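PDB 1O5K: 4-hydroxy-tetrahydrodipicolinate synthase from Thermotoga maritima, which probably catalyses the condensation of pyruvate with aspartate semialdehyde to 4-hydroxy-tetrahydrodipicolinate, a step of lysine biosynthesis by the diaminopimelate pathway. Local coordinates for residues V186-K190 and A212-G216. Residues are numbered along the deposited sequence; the frame is centred on the assembly and turned at random.
Sequences VSLTK and AGGDG
Lys190 reaches from helix 179-192 to Asp215, just ahead of strand 216-219, and illustrates how a long aliphatic chain can carry a charge past a bend of backbone to a buried carboxylate. Its CB is directed at the loop; CG lies anti to the carbonyl carbon (chi1 -74°), and the next two torsions keep the chain extended. CD passes Gly213 O at 4.0 Å, and CE draws nearer to that same carbonyl oxygen, at 3.5 Å. A turn at the last torsion (chi4 -75°) then brings NZ to Asp215 OD1, 2.7 Å away, on the syn lone pair of that oxygen, where hydrogen bond and salt bridge coincide. NZ also bonds to Phe196 O. OD1 accepts a second bond from Val198 N, while OD2 pairs with Arg15, so the carboxylate is gripped through both oxygens.

One helical turn before Lys190, Val186 supplies the apolar half. Its CG1 touches Ala212 O (3.3 Å) and Gly213 C (3.7 Å), where the chain turns out of the helix, while CG2 meets Ala212 CB at 4.2 Å. Here helix 206-212 ends in a Schellman motif whose positive phi at Gly213 suits a residue without a side chain; Ala212 O accepts a hydrogen bond from Arg249 of a second subunit.

The contact thus joins two neighbouring helices of the TIM barrel's outer layer and the lead-in to a barrel strand that carries Ile218, a predicted pyruvate-binding residue. A methionine in place of Lys190 would probably leave Phe196 O without this donor and Asp215 with one cationic partner fewer. With Lys190 and Arg15 both close, the buried carboxylate of Asp215 is likely to remain ionised, its negative charge probably balanced by these two cations, one on each oxygen.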
loop_
_atom_site.group_PDB
_atom_site.type_symbol
_atom_site.label_atom_id
_atom_site.label_comp_id
_atom_site.label_asym_id
_atom_site.label_seq_id
_atom_site.Cartn_x
_atom_site.Cartn_y
_atom_site.Cartn_z
ATOM N N VAL A 186 -12.734 -11.177 -15.333
ATOM C CA VAL A 186 -13.012 -11.857 -16.585
ATOM C C VAL A 186 -13.591 -13.250 -16.328
ATOM O O VAL A 186 -14.623 -13.590 -16.870
ATOM C CB VAL A 186 -11.797 -11.981 -17.491
ATOM C CG1 VAL A 186 -12.168 -12.824 -18.733
ATOM C CG2 VAL A 186 -11.337 -10.607 -17.923
ATOM N N SER A 187 -12.910 -14.061 -15.510
ATOM C CA SER A 187 -13.299 -15.470 -15.288
ATOM C C SER A 187 -14.699 -15.552 -14.673
ATOM O O SER A 187 -15.571 -16.297 -15.137
ATOM C CB SER A 187 -12.310 -16.121 -14.309
ATOM O OG SER A 187 -12.769 -17.442 -13.987
ATOM N N LEU A 188 -14.924 -14.787 -13.610
ATOM C CA LEU A 188 -16.146 -15.024 -12.839
ATOM C C LEU A 188 -17.359 -14.443 -13.546
ATOM O O LEU A 188 -18.440 -15.030 -13.485
ATOM C CB LEU A 188 -16.015 -14.439 -11.461
ATOM C CG LEU A 188 -15.104 -15.150 -10.460
ATOM C CD1 LEU A 188 -15.316 -14.529 -9.110
ATOM C CD2 LEU A 188 -15.381 -16.684 -10.387
ATOM N N THR A 189 -17.215 -13.258 -14.178
ATOM C CA THR A 189 -18.378 -12.655 -14.868
ATOM C C THR A 189 -18.834 -13.519 -16.069
ATOM O O THR A 189 -20.031 -13.738 -16.277
ATOM C CB THR A 189 -18.167 -11.196 -15.299
ATOM O OG1 THR A 189 -17.057 -11.101 -16.201
ATOM C CG2 THR A 189 -17.836 -10.260 -14.117
ATOM N N LYS A 190 -17.872 -14.060 -16.823
ATOM C CA LYS A 190 -18.193 -14.827 -18.001
ATOM C C LYS A 190 -18.696 -16.177 -17.649
ATOM O O LYS A 190 -19.450 -16.778 -18.400
ATOM C CB LYS A 190 -16.986 -14.922 -18.938
ATOM C CG LYS A 190 -16.785 -13.578 -19.639
ATOM C CD LYS A 190 -15.617 -13.520 -20.604
ATOM C CE LYS A 190 -15.389 -12.085 -21.146
ATOM N NZ LYS A 190 -16.402 -11.638 -22.196
ATOM N N ALA A 212 -6.293 -12.599 -20.620
ATOM C CA ALA A 212 -7.206 -13.140 -19.589
ATOM C C ALA A 212 -8.540 -13.617 -20.171
ATOM O O ALA A 212 -9.313 -14.317 -19.506
ATOM C CB ALA A 212 -7.475 -12.040 -18.538
ATOM N N GLY A 213 -8.810 -13.153 -21.381
ATOM C CA GLY A 213 -9.987 -13.486 -22.164
ATOM C C GLY A 213 -11.048 -12.412 -22.278
ATOM O O GLY A 213 -12.213 -12.720 -22.576
ATOM N N GLY A 214 -10.662 -11.146 -22.061
ATOM C CA GLY A 214 -11.543 -10.008 -22.163
ATOM C C GLY A 214 -11.720 -9.517 -23.587
ATOM O O GLY A 214 -11.271 -10.154 -24.550
ATOM N N ASP A 215 -12.403 -8.384 -23.697
ATOM C CA ASP A 215 -13.004 -7.936 -24.933
ATOM C C ASP A 215 -12.444 -6.656 -25.594
ATOM O O ASP A 215 -12.941 -6.226 -26.629
ATOM C CB ASP A 215 -14.513 -7.823 -24.738
ATOM C CG ASP A 215 -15.084 -9.133 -24.354
ATOM O OD1 ASP A 215 -15.410 -9.333 -23.172
ATOM O OD2 ASP A 215 -15.079 -10.071 -25.156
ATOM N N GLY A 216 -11.380 -6.102 -25.026
ATOM C CA GLY A 216 -10.808 -4.899 -25.542
ATOM C C GLY A 216 -10.536 -3.872 -24.477
ATOM O O GLY A 216 -10.172 -4.194 -23.343
#